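Local coordinates for glyoxylate-induced Protein (Pseudomonas aeruginosa, PDB 1SQ4) that is a double beta-barrel bicupin that possibly acts as a ureidoglycine aminohydrolase, at the interface of chains A and B. Sequence-based numbering; all coordinates share one arbitrary frame. Chains: chain A/B, Glyoxylate-induced Protein.

Contact 1: the interface of chains A and B. Residues chain A 145-146, 271; chain B 273, 275.
The C-terminal tail of chain B, extended at B:Thr273, brings B:Asn275 up to A:Gln146 and A:Arg271, two loop residues of chain A that also have extended backbones. B:Asn275 is the last modelled residue of its chain, and it buries 83 Å² against chain A. Its carboxamide does most of the touching. The amide nitrogen ND2 of B:Asn275 lies 3.6 Å from the amide nitrogen NE2 of A:Gln146. The two amide planes are turned 58° apart, and the pair meets as a van der Waals contact. A:Gln146 reaches the tail with a straight side chain: CG stands opposite the backbone N (chi1 -177°) and the chain stays extended to the amide. A:Arg271 approaches the same face of the carboxamide, nearer its oxygen. Its NE is 3.9 Å from OD1 of B:Asn275, and the guanidinium and amide planes stand 71° apart. The arginine chain is bent at chi2 and chi3, and its guanidinium lies beside the tail. NH1 of A:Arg271 also packs on the methyl CG2 of B:Thr273, at 3.9 Å. The guanidinium may favour the nearby amide oxygen through its charge. Within chain B, OG1 of B:Thr273 makes a weak hydrogen bond to OD1 of B:Asn275, 3.4 Å long. A:Tyr145 contributes little buried surface. The site gives the end of the B tail a polar seat on chain A and probably helps hold the two subunits together.

Contact 2: the interface of chains A and B. Residues chain A 66-67, 143-144; chain B 271-274.
This is a tail-on-barrel interface between two copies of a bicupin, in which the C-terminal segment of chain B lies against chain A and probably helps join the pair in the deposited eight-chain assembly. B:Thr273 is held through both its backbone polar groups. Its N donates to the carbonyl O of A:Glu66 at 2.8 Å, a nearly straight bond (164° at H). Its carbonyl O accepts from ND1 of the A:His144 ring, also at 2.8 Å. That donor sits above the carbonyl plane, and the oxygen is tilted 25° from the ring plane. The same oxygen binds a water 2.9 Å from O of B:Thr273, which also links to O of A:Thr67 and N of A:His144. Two leucines of the tail touch the imidazole. CB of B:Leu272 covers one face near the rim, 3.9 Å from the ring centroid of A:His144. CD2 of B:Leu274 sits by the rim, 3.4 Å from CE1 of A:His144, with the two side chains running alongside each other. CG of A:His144 lies beside its backbone N (chi1 -77°), which places the ring against the tail; chi2 then turns ND1 to the carbonyl. The methyl CG2 of B:Thr273 packs on CA of A:Thr67. Within chain A, NZ of A:Lys143 donates to the backbone O of A:His144 at 2.8 Å and may steady this end of strand 136-144. The site fixes the path of the B tail across chain A and probably supports association of the two chains.

Contact 1: the interface of chains A and B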
# COMPACT_ATOMS: atom_id res chain seq x y z
N TYR A 145 -3.58 -14.82 -37.51
CA TYR A 145 -3.54 -13.78 -38.52
C TYR A 145 -4.93 -13.25 -38.78
O TYR A 145 -5.90 -14.00 -38.80
CB TYR A 145 -2.94 -14.34 -39.81
CG TYR A 145 -2.90 -13.33 -40.94
CD1 TYR A 145 -3.82 -13.39 -41.99
CD2 TYR A 145 -1.97 -12.28 -40.93
CE1 TYR A 145 -3.82 -12.43 -42.99
CE2 TYR A 145 -1.97 -11.31 -41.94
CZ TYR A 145 -2.91 -11.40 -42.96
OH TYR A 145 -2.96 -10.45 -43.94
N GLN A 146 -5.03 -11.94 -38.98
CA GLN A 146 -6.32 -11.35 -39.25
C GLN A 146 -6.43 -10.98 -40.72
O GLN A 146 -5.75 -10.08 -41.21
CB GLN A 146 -6.54 -10.11 -38.39
CG GLN A 146 -7.90 -9.50 -38.57
CD GLN A 146 -8.20 -8.45 -37.53
OE1 GLN A 146 -9.25 -7.79 -37.57
NE2 GLN A 146 -7.28 -8.29 -36.57
N ARG A 271 -10.29 -4.87 -31.78
CA ARG A 271 -11.34 -5.87 -31.55
C ARG A 271 -12.44 -5.37 -30.62
O ARG A 271 -12.17 -4.97 -29.50
CB ARG A 271 -10.75 -7.18 -31.01
CG ARG A 271 -9.63 -7.02 -29.98
CD ARG A 271 -8.22 -6.92 -30.62
NE ARG A 271 -7.62 -8.23 -30.89
CZ ARG A 271 -6.33 -8.44 -31.19
NH1 ARG A 271 -5.90 -9.67 -31.42
NH2 ARG A 271 -5.48 -7.43 -31.26
N THR B 273 -6.35 -15.65 -28.92
CA THR B 273 -7.61 -15.02 -29.27
C THR B 273 -7.89 -15.23 -30.76
O THR B 273 -6.98 -15.26 -31.57
CB THR B 273 -7.60 -13.49 -28.93
OG1 THR B 273 -8.65 -12.83 -29.64
CG2 THR B 273 -6.28 -12.85 -29.27
N ASN B 275 -9.46 -14.18 -34.40
CA ASN B 275 -9.76 -13.00 -35.19
C ASN B 275 -9.66 -13.33 -36.68
O ASN B 275 -10.71 -13.45 -37.34
CB ASN B 275 -8.77 -11.85 -34.88
CG ASN B 275 -9.25 -10.94 -33.76
OD1 ASN B 275 -9.34 -11.34 -32.60
ND2 ASN B 275 -9.57 -9.69 -34.12

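Contact 2: the interface of chains A and B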
# COMPACT_ATOMS: atom_id res chain seq x y z
N GLU A 66 -3.92 -12.68 -24.65
CA GLU A 66 -3.98 -13.97 -25.32
C GLU A 66 -3.80 -13.77 -26.81
O GLU A 66 -4.13 -14.63 -27.60
CB GLU A 66 -5.32 -14.63 -25.05
CG GLU A 66 -5.71 -14.68 -23.60
CD GLU A 66 -7.07 -15.31 -23.41
OE1 GLU A 66 -7.19 -16.53 -23.69
OE2 GLU A 66 -8.01 -14.58 -23.02
N THR A 67 -3.27 -12.62 -27.19
CA THR A 67 -3.07 -12.35 -28.61
C THR A 67 -1.84 -13.08 -29.13
O THR A 67 -1.87 -13.71 -30.18
CB THR A 67 -2.88 -10.86 -28.89
OG1 THR A 67 -4.06 -10.15 -28.51
CG2 THR A 67 -2.61 -10.64 -30.36
N LYS A 143 0.57 -16.05 -33.54
CA LYS A 143 -0.61 -15.20 -33.49
C LYS A 143 -1.59 -15.58 -34.58
O LYS A 143 -1.19 -15.99 -35.67
CB LYS A 143 -0.26 -13.72 -33.69
CG LYS A 143 -1.47 -12.79 -33.80
CD LYS A 143 -1.03 -11.44 -34.34
CE LYS A 143 -2.13 -10.37 -34.37
NZ LYS A 143 -3.41 -10.78 -35.01
N HIS A 144 -2.87 -15.46 -34.29
CA HIS A 144 -3.84 -15.77 -35.31
C HIS A 144 -3.84 -14.56 -36.23
O HIS A 144 -4.05 -13.42 -35.80
CB HIS A 144 -5.22 -15.98 -34.68
CG HIS A 144 -5.38 -17.32 -34.03
ND1 HIS A 144 -6.34 -17.56 -33.07
CD2 HIS A 144 -4.74 -18.50 -34.22
CE1 HIS A 144 -6.28 -18.83 -32.69
NE2 HIS A 144 -5.32 -19.42 -33.38
N ARG B 271 -3.56 -21.16 -26.06
CA ARG B 271 -4.78 -20.61 -26.66
C ARG B 271 -4.63 -19.15 -27.08
O ARG B 271 -4.30 -18.30 -26.26
CB ARG B 271 -5.98 -20.77 -25.72
CG ARG B 271 -5.69 -20.51 -24.24
CD ARG B 271 -5.22 -21.78 -23.47
NE ARG B 271 -6.34 -22.60 -23.00
CZ ARG B 271 -6.24 -23.59 -22.10
NH1 ARG B 271 -7.32 -24.27 -21.74
NH2 ARG B 271 -5.06 -23.90 -21.57
N LEU B 272 -4.88 -18.87 -28.35
CA LEU B 272 -4.77 -17.51 -28.87
C LEU B 272 -6.12 -16.92 -29.26
O LEU B 272 -6.94 -17.60 -29.86
CB LEU B 272 -3.85 -17.49 -30.10
CG LEU B 272 -2.42 -17.99 -29.89
CD1 LEU B 272 -1.70 -18.01 -31.22
CD2 LEU B 272 -1.70 -17.10 -28.88
N THR B 273 -6.35 -15.65 -28.92
CA THR B 273 -7.61 -15.02 -29.27
C THR B 273 -7.89 -15.23 -30.76
O THR B 273 -6.98 -15.26 -31.57
CB THR B 273 -7.60 -13.49 -28.93
OG1 THR B 273 -8.65 -12.83 -29.64
CG2 THR B 273 -6.28 -12.85 -29.27
N LEU B 274 -9.16 -15.42 -31.09
CA LEU B 274 -9.57 -15.66 -32.47
C LEU B 274 -9.95 -14.36 -33.17
O LEU B 274 -10.68 -13.55 -32.62
CB LEU B 274 -10.76 -16.60 -32.50
CG LEU B 274 -10.68 -17.84 -31.60
CD1 LEU B 274 -12.04 -18.53 -31.55
CD2 LEU B 274 -9.61 -18.78 -32.12
O HOH W 1 -4.24 -14.27 -31.62

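Contacts 1 and 2 are neighbouring stretches of one tail-docking surface, with the centres of their C-alpha atoms about 7 Å apart. They share B:Thr273, whose backbone serves contact 2 while its side chain also reaches into contact 1. On chain A the sites adjoin at one point in sequence, where strand 136-144 ends in contact 2 and A:Tyr145 and A:Gln146 follow in contact 1. The same residue takes part from each chain, A:Arg271 in contact 1 and B:Arg271 in contact 2. Contact 2 directs the tail and contact 1 receives its end, which suggests that the two support subunit association together.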